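Local coordinates for protein D-aminopeptidase (Bacillus subtilis, PDB 1HI9) that removes N-terminal residues from peptides containing D-amino acids, using two zinc ions per subunit inside the chamber of a self-compartmentalizing homodecamer, at residues L136-A141 with V146-V151; E162-N167 with K209-P214. One frame throughout, in Å; residues are numbered along the deposited sequence.

Interaction 1: L136-A141 with V146-V151; sequences LNAYVA and VPVLMV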
ATOM      1  N   LEU A 136      20.893 -35.872   4.719  1.00 36.72           N
ATOM      2  CA  LEU A 136      22.058 -35.166   4.207  1.00 36.82           C
ATOM      3  C   LEU A 136      22.948 -34.668   5.342  1.00 37.52           C
ATOM      4  O   LEU A 136      24.169 -34.803   5.274  1.00 36.84           O
ATOM      5  CB  LEU A 136      21.642 -33.976   3.339  1.00 37.19           C
ATOM      6  CG  LEU A 136      21.163 -34.255   1.916  1.00 39.86           C
ATOM      7  CD1 LEU A 136      20.883 -32.913   1.213  1.00 39.98           C
ATOM      8  CD2 LEU A 136      22.214 -35.042   1.142  1.00 36.90           C
ATOM      9  N   ASN A 137      22.348 -34.092   6.382  1.00 36.76           N
ATOM     10  CA  ASN A 137      23.150 -33.580   7.486  1.00 36.92           C
ATOM     11  C   ASN A 137      23.849 -34.720   8.240  1.00 37.71           C
ATOM     12  O   ASN A 137      24.982 -34.564   8.716  1.00 36.09           O
ATOM     13  CB  ASN A 137      22.295 -32.740   8.445  1.00 37.01           C
ATOM     14  CG  ASN A 137      21.636 -31.546   7.756  1.00 36.34           C
ATOM     15  OD1 ASN A 137      22.056 -31.117   6.677  1.00 38.15           O
ATOM     16  ND2 ASN A 137      20.610 -31.003   8.381  1.00 33.81           N
ATOM     17  N   ALA A 138      23.187 -35.872   8.318  1.00 36.07           N
ATOM     18  CA  ALA A 138      23.767 -37.019   8.996  1.00 35.62           C
ATOM     19  C   ALA A 138      24.974 -37.494   8.198  1.00 35.88           C
ATOM     20  O   ALA A 138      26.017 -37.827   8.765  1.00 34.42           O
ATOM     21  CB  ALA A 138      22.734 -38.137   9.132  1.00 35.06           C
ATOM     22  N   TYR A 139      24.839 -37.503   6.873  1.00 37.07           N
ATOM     23  CA  TYR A 139      25.931 -37.928   6.007  1.00 36.31           C
ATOM     24  C   TYR A 139      27.133 -36.996   6.127  1.00 37.63           C
ATOM     25  O   TYR A 139      28.278 -37.454   6.092  1.00 37.34           O
ATOM     26  CB  TYR A 139      25.473 -37.994   4.549  1.00 36.82           C
ATOM     27  CG  TYR A 139      24.868 -39.321   4.154  1.00 37.82           C
ATOM     28  CD1 TYR A 139      23.718 -39.375   3.372  1.00 37.28           C
ATOM     29  CD2 TYR A 139      25.448 -40.523   4.556  1.00 38.65           C
ATOM     30  CE1 TYR A 139      23.153 -40.589   3.002  1.00 37.26           C
ATOM     31  CE2 TYR A 139      24.894 -41.748   4.189  1.00 38.06           C
ATOM     32  CZ  TYR A 139      23.742 -41.772   3.411  1.00 38.40           C
ATOM     33  OH  TYR A 139      23.181 -42.976   3.034  1.00 37.79           O
ATOM     34  N   VAL A 140      26.889 -35.691   6.258  1.00 37.27           N
ATOM     35  CA  VAL A 140      28.003 -34.758   6.397  1.00 36.68           C
ATOM     36  C   VAL A 140      28.654 -35.008   7.753  1.00 36.49           C
ATOM     37  O   VAL A 140      29.860 -34.897   7.892  1.00 37.89           O
ATOM     38  CB  VAL A 140      27.545 -33.285   6.302  1.00 36.96           C
ATOM     39  CG1 VAL A 140      28.722 -32.362   6.608  1.00 34.11           C
ATOM     40  CG2 VAL A 140      27.001 -33.001   4.910  1.00 34.82           C
ATOM     41  N   ALA A 141      27.847 -35.348   8.747  1.00 36.23           N
ATOM     42  CA  ALA A 141      28.373 -35.639  10.066  1.00 37.79           C
ATOM     43  C   ALA A 141      29.248 -36.888   9.940  1.00 41.25           C
ATOM     44  O   ALA A 141      30.313 -36.982  10.556  1.00 41.60           O
ATOM     45  CB  ALA A 141      27.232 -35.892  11.045  1.00 36.88           C
ATOM     46  N   VAL A 146      31.491 -38.282  12.886  1.00 45.78           N
ATOM     47  CA  VAL A 146      30.740 -37.848  14.044  1.00 43.89           C
ATOM     48  C   VAL A 146      29.368 -38.474  13.960  1.00 43.53           C
ATOM     49  O   VAL A 146      28.694 -38.387  12.941  1.00 43.98           O
ATOM     50  CB  VAL A 146      30.605 -36.326  14.094  1.00 42.49           C
ATOM     51  CG1 VAL A 146      29.758 -35.930  15.282  1.00 41.16           C
ATOM     52  CG2 VAL A 146      31.985 -35.692  14.181  1.00 41.55           C
ATOM     53  N   PRO A 147      28.950 -39.151  15.029  1.00 43.86           N
ATOM     54  CA  PRO A 147      27.639 -39.804  15.071  1.00 43.10           C
ATOM     55  C   PRO A 147      26.505 -38.879  15.518  1.00 42.77           C
ATOM     56  O   PRO A 147      26.702 -37.981  16.336  1.00 41.97           O
ATOM     57  CB  PRO A 147      27.866 -40.940  16.056  1.00 44.02           C
ATOM     58  CG  PRO A 147      28.808 -40.302  17.056  1.00 43.70           C
ATOM     59  CD  PRO A 147      29.791 -39.570  16.168  1.00 43.43           C
ATOM     60  N   VAL A 148      25.321 -39.109  14.962  1.00 42.16           N
ATOM     61  CA  VAL A 148      24.148 -38.332  15.308  1.00 42.12           C
ATOM     62  C   VAL A 148      23.537 -39.048  16.508  1.00 43.28           C
ATOM     63  O   VAL A 148      22.831 -40.047  16.364  1.00 43.56           O
ATOM     64  CB  VAL A 148      23.139 -38.298  14.144  1.00 41.66           C
ATOM     65  CG1 VAL A 148      21.883 -37.566  14.561  1.00 39.84           C
ATOM     66  CG2 VAL A 148      23.774 -37.628  12.930  1.00 40.42           C
ATOM     67  N   LEU A 149      23.824 -38.536  17.697  1.00 43.71           N
ATOM     68  CA  LEU A 149      23.353 -39.146  18.929  1.00 43.64           C
ATOM     69  C   LEU A 149      21.863 -39.024  19.183  1.00 42.45           C
ATOM     70  O   LEU A 149      21.232 -39.952  19.692  1.00 42.40           O
ATOM     71  CB  LEU A 149      24.114 -38.554  20.114  1.00 43.47           C
ATOM     72  CG  LEU A 149      25.637 -38.639  20.005  1.00 45.54           C
ATOM     73  CD1 LEU A 149      26.279 -38.094  21.285  1.00 45.79           C
ATOM     74  CD2 LEU A 149      26.059 -40.086  19.779  1.00 45.15           C
ATOM     75  N   MET A 150      21.299 -37.877  18.826  1.00 42.09           N
ATOM     76  CA  MET A 150      19.887 -37.627  19.066  1.00 39.86           C
ATOM     77  C   MET A 150      19.248 -36.776  17.974  1.00 38.87           C
ATOM     78  O   MET A 150      19.905 -35.948  17.348  1.00 39.63           O
ATOM     79  CB  MET A 150      19.732 -36.919  20.411  1.00 39.16           C
ATOM     80  CG  MET A 150      18.308 -36.779  20.909  1.00 41.07           C
ATOM     81  SD  MET A 150      18.274 -35.800  22.413  1.00 43.00           S
ATOM     82  CE  MET A 150      16.925 -34.679  22.067  1.00 46.71           C
ATOM     83  N   VAL A 151      17.955 -36.988  17.768  1.00 37.21           N
ATOM     84  CA  VAL A 151      17.183 -36.241  16.791  1.00 36.85           C
ATOM     85  C   VAL A 151      15.822 -35.959  17.424  1.00 37.36           C
ATOM     86  O   VAL A 151      15.130 -36.886  17.839  1.00 35.96           O
ATOM     87  CB  VAL A 151      16.983 -37.054  15.482  1.00 37.15           C
ATOM     88  CG1 VAL A 151      16.043 -36.312  14.539  1.00 36.02           C
ATOM     89  CG2 VAL A 151      18.325 -37.278  14.790  1.00 35.65           C
TER
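Val146 N donates to Ala141 O (2.9 Å, N-H...O angle 161°), so the chain leaving helix 133-143 is tied back to its last turn before it enters strand 148-152. From here the backbones diverge, the CA atoms being 5.1 Å apart at Ala141 and Val146 but 6.5 Å apart at Ala138 and Val148. Around the bond the fit is close: the methyl CB of Ala141 lies 3.5 Å from Val146 O, and CB of Val146 lies 3.6 Å from Ala141 O. This is the junction of a helix with the parallel strand that follows it, in the α/β part of the subunit: helix 133-143 packs beside the seven-stranded mixed sheet, in which strand 148-152 runs between 97-103 and 169-176. The first residue of the helix, Glu133, is a zinc ligand, whereas the contact itself lies deep in the protein, with the side chain of Ala138 about 13 Å from a zinc ion. The CB of Val148 is directed toward the helix, and one branch, CG2, touches it. CG2 is placed anti to the carbonyl carbon and beside the backbone N (chi1 176° puts CG1 anti to that N), which brings this methyl against two alanines about one helical turn apart. Val148 CG2 lies 4.0 Å from Ala138 CB and, more loosely, 4.3 Å from Ala141 CB. With alanine at both places the methyl also reaches the backbone, at Ala138 CA. Phe100 of strand 97-103 and Ile165 also pack on Val148, while the neighbouring Asn137 is hydrogen-bonded through both ends of its amide, to Tyr103 OH and Tyr258 OH.

Interaction 2: E162-N167 with K209-P214; sequences EELIPN and KPLTPP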
ATOM      1  N   GLU A 162      15.362 -42.846  13.040  1.00 45.65           N
ATOM      2  CA  GLU A 162      15.689 -44.201  13.443  1.00 49.70           C
ATOM      3  C   GLU A 162      15.743 -45.230  12.309  1.00 50.28           C
ATOM      4  O   GLU A 162      16.380 -46.272  12.453  1.00 50.04           O
ATOM      5  CB  GLU A 162      14.747 -44.660  14.561  1.00 50.31           C
ATOM      6  CG  GLU A 162      13.305 -44.320  14.349  1.00 53.01           C
ATOM      7  CD  GLU A 162      12.495 -44.408  15.640  1.00 54.58           C
ATOM      8  OE1 GLU A 162      12.882 -43.758  16.636  1.00 53.11           O
ATOM      9  OE2 GLU A 162      11.463 -45.117  15.655  1.00 57.31           O
ATOM     10  N   GLU A 163      15.099 -44.935  11.184  1.00 50.62           N
ATOM     11  CA  GLU A 163      15.121 -45.847  10.049  1.00 51.01           C
ATOM     12  C   GLU A 163      16.395 -45.649   9.248  1.00 50.83           C
ATOM     13  O   GLU A 163      16.688 -46.420   8.335  1.00 52.23           O
ATOM     14  CB  GLU A 163      13.919 -45.619   9.139  1.00 52.66           C
ATOM     15  CG  GLU A 163      12.597 -46.038   9.762  1.00 58.37           C
ATOM     16  CD  GLU A 163      11.423 -45.939   8.795  1.00 59.63           C
ATOM     17  OE1 GLU A 163      10.292 -46.286   9.205  1.00 61.47           O
ATOM     18  OE2 GLU A 163      11.630 -45.517   7.634  1.00 61.49           O
ATOM     19  N   LEU A 164      17.155 -44.618   9.601  1.00 49.50           N
ATOM     20  CA  LEU A 164      18.395 -44.298   8.916  1.00 47.69           C
ATOM     21  C   LEU A 164      19.609 -44.516   9.807  1.00 47.54           C
ATOM     22  O   LEU A 164      20.630 -45.023   9.355  1.00 47.76           O
ATOM     23  CB  LEU A 164      18.361 -42.844   8.445  1.00 47.67           C
ATOM     24  CG  LEU A 164      19.617 -42.344   7.728  1.00 47.99           C
ATOM     25  CD1 LEU A 164      19.670 -42.950   6.342  1.00 48.60           C
ATOM     26  CD2 LEU A 164      19.598 -40.834   7.642  1.00 47.58           C
ATOM     27  N   ILE A 165      19.491 -44.138  11.073  1.00 47.92           N
ATOM     28  CA  ILE A 165      20.585 -44.269  12.027  1.00 46.93           C
ATOM     29  C   ILE A 165      20.259 -45.273  13.134  1.00 47.26           C
ATOM     30  O   ILE A 165      19.429 -45.013  14.006  1.00 45.89           O
ATOM     31  CB  ILE A 165      20.888 -42.915  12.692  1.00 47.16           C
ATOM     32  CG1 ILE A 165      21.061 -41.837  11.620  1.00 47.48           C
ATOM     33  CG2 ILE A 165      22.144 -43.032  13.554  1.00 47.32           C
ATOM     34  CD1 ILE A 165      21.162 -40.427  12.178  1.00 45.42           C
ATOM     35  N   PRO A 166      20.923 -46.432  13.119  1.00 46.96           N
ATOM     36  CA  PRO A 166      20.695 -47.470  14.131  1.00 47.23           C
ATOM     37  C   PRO A 166      20.979 -47.019  15.571  1.00 47.94           C
ATOM     38  O   PRO A 166      22.004 -46.389  15.850  1.00 48.07           O
ATOM     39  CB  PRO A 166      21.632 -48.591  13.688  1.00 48.16           C
ATOM     40  CG  PRO A 166      21.689 -48.409  12.177  1.00 48.93           C
ATOM     41  CD  PRO A 166      21.836 -46.905  12.065  1.00 47.65           C
ATOM     42  N   ASN A 167      20.066 -47.356  16.479  1.00 46.61           N
ATOM     43  CA  ASN A 167      20.188 -47.025  17.899  1.00 45.65           C
ATOM     44  C   ASN A 167      20.128 -45.540  18.228  1.00 45.35           C
ATOM     45  O   ASN A 167      20.362 -45.145  19.370  1.00 46.00           O
ATOM     46  CB  ASN A 167      21.486 -47.599  18.481  1.00 46.88           C
ATOM     47  CG  ASN A 167      21.670 -49.063  18.153  1.00 46.33           C
ATOM     48  OD1 ASN A 167      20.789 -49.880  18.415  1.00 44.54           O
ATOM     49  ND2 ASN A 167      22.816 -49.400  17.566  1.00 45.43           N
ATOM     50  N   LYS A 209      26.733 -45.231  15.629  1.00 55.23           N
ATOM     51  CA  LYS A 209      27.854 -45.062  14.718  1.00 55.58           C
ATOM     52  C   LYS A 209      27.601 -43.991  13.672  1.00 54.49           C
ATOM     53  O   LYS A 209      26.460 -43.730  13.296  1.00 54.45           O
ATOM     54  CB  LYS A 209      28.183 -46.385  14.017  1.00 57.77           C
ATOM     55  CG  LYS A 209      28.924 -47.395  14.879  1.00 60.73           C
ATOM     56  CD  LYS A 209      29.432 -48.540  14.023  1.00 64.00           C
ATOM     57  CE  LYS A 209      30.351 -49.470  14.807  1.00 67.15           C
ATOM     58  NZ  LYS A 209      31.004 -50.514  13.934  1.00 67.77           N
ATOM     59  N   PRO A 210      28.674 -43.353  13.189  1.00 53.51           N
ATOM     60  CA  PRO A 210      28.575 -42.302  12.176  1.00 52.71           C
ATOM     61  C   PRO A 210      27.969 -42.850  10.891  1.00 52.16           C
ATOM     62  O   PRO A 210      28.238 -43.986  10.510  1.00 51.45           O
ATOM     63  CB  PRO A 210      30.030 -41.869  11.983  1.00 52.65           C
ATOM     64  CG  PRO A 210      30.637 -42.118  13.330  1.00 53.17           C
ATOM     65  CD  PRO A 210      30.056 -43.470  13.683  1.00 53.76           C
ATOM     66  N   LEU A 211      27.140 -42.043  10.238  1.00 51.19           N
ATOM     67  CA  LEU A 211      26.511 -42.451   8.995  1.00 49.76           C
ATOM     68  C   LEU A 211      27.517 -42.203   7.873  1.00 49.80           C
ATOM     69  O   LEU A 211      27.457 -41.185   7.178  1.00 49.46           O
ATOM     70  CB  LEU A 211      25.248 -41.627   8.746  1.00 50.23           C
ATOM     71  CG  LEU A 211      24.044 -42.350   8.139  1.00 51.95           C
ATOM     72  CD1 LEU A 211      23.108 -41.315   7.531  1.00 52.76           C
ATOM     73  CD2 LEU A 211      24.483 -43.333   7.083  1.00 52.18           C
ATOM     74  N   THR A 212      28.445 -43.135   7.703  1.00 49.04           N
ATOM     75  CA  THR A 212      29.477 -43.003   6.688  1.00 48.16           C
ATOM     76  C   THR A 212      28.907 -42.887   5.280  1.00 48.46           C
ATOM     77  O   THR A 212      28.125 -43.736   4.837  1.00 47.86           O
ATOM     78  CB  THR A 212      30.453 -44.191   6.747  1.00 48.82           C
ATOM     79  OG1 THR A 212      30.966 -44.309   8.079  1.00 48.46           O
ATOM     80  CG2 THR A 212      31.611 -43.985   5.771  1.00 48.07           C
ATOM     81  N   PRO A 213      29.283 -41.819   4.559  1.00 47.49           N
ATOM     82  CA  PRO A 213      28.804 -41.603   3.196  1.00 47.61           C
ATOM     83  C   PRO A 213      29.755 -42.214   2.179  1.00 48.10           C
ATOM     84  O   PRO A 213      30.915 -42.472   2.481  1.00 48.16           O
ATOM     85  CB  PRO A 213      28.775 -40.088   3.096  1.00 47.53           C
ATOM     86  CG  PRO A 213      30.030 -39.724   3.839  1.00 46.82           C
ATOM     87  CD  PRO A 213      29.953 -40.607   5.069  1.00 46.62           C
ATOM     88  N   PRO A 214      29.269 -42.460   0.957  1.00 49.22           N
ATOM     89  CA  PRO A 214      30.097 -43.038  -0.105  1.00 49.73           C
ATOM     90  C   PRO A 214      31.290 -42.123  -0.385  1.00 51.42           C
ATOM     91  O   PRO A 214      31.241 -40.929  -0.092  1.00 50.41           O
ATOM     92  CB  PRO A 214      29.146 -43.088  -1.296  1.00 50.18           C
ATOM     93  CG  PRO A 214      27.800 -43.252  -0.654  1.00 49.84           C
ATOM     94  CD  PRO A 214      27.873 -42.303   0.515  1.00 48.34           C
TER
HETATM   95  O   HOH W   1      23.952 -46.220  14.441  1.00 25.65           O
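This is a small apolar contact between two irregular loops, made mainly by Leu164 and Leu211, at the partly exposed margin of the α/β part of the chain. Residues 162-167 lead from helix 155-162 into strand 169-176, and residues 209-214 lie on the way from helix 187-203 to strand 218-223. The two leucines cross at about a right angle, and a single methyl of Leu211 does the touching: its CD1 lies against the branched end of Leu164, 3.5 Å from CD2 and 3.6 Å from CG of that residue. With CG anti to the backbone N (chi1 179°), the branched end of Leu164 reaches this methyl. Leu211 is the centre of an inverse gamma turn, which bends the proline-rich loop at this point; the accompanying bond from Thr212 N to Pro210 O is weak. The CB of Leu211 is directed toward 162-167 and that of Pro210 away from it. Beside the pair, Ile165 CG2 approaches Lys209 O only loosely, at 4.4 Å, and the lysine chain leads off from the contact. A water accepts from Lys209 N at 3.2 Å, but its link to Pro166 O is too short to be trusted, making the bridge doubtful. Nearby, Asn167 ND2 is hydrogen-bonded to Lys207 O, and Leu134 of helix 133-143 packs on Leu164.

Interaction 1 is wholly buried and joins a helix to the next strand of the sheet; interaction 2, about 8 Å away between centres, joins two loops at the partly exposed margin. The first combines a direct backbone hydrogen bond with alanine-valine packing, whereas the second has no direct hydrogen bond across it and relies on larger leucine side chains. They meet on the same helix: Leu211 puts CD1 3.6 Å from Ala138 CB and its other methyl beside the Tyr139 ring. On the strand side, Ile165 CD1 approaches Val148 CB at 3.5 Å. The loops of interaction 2 thus cover the helix and strand paired in interaction 1.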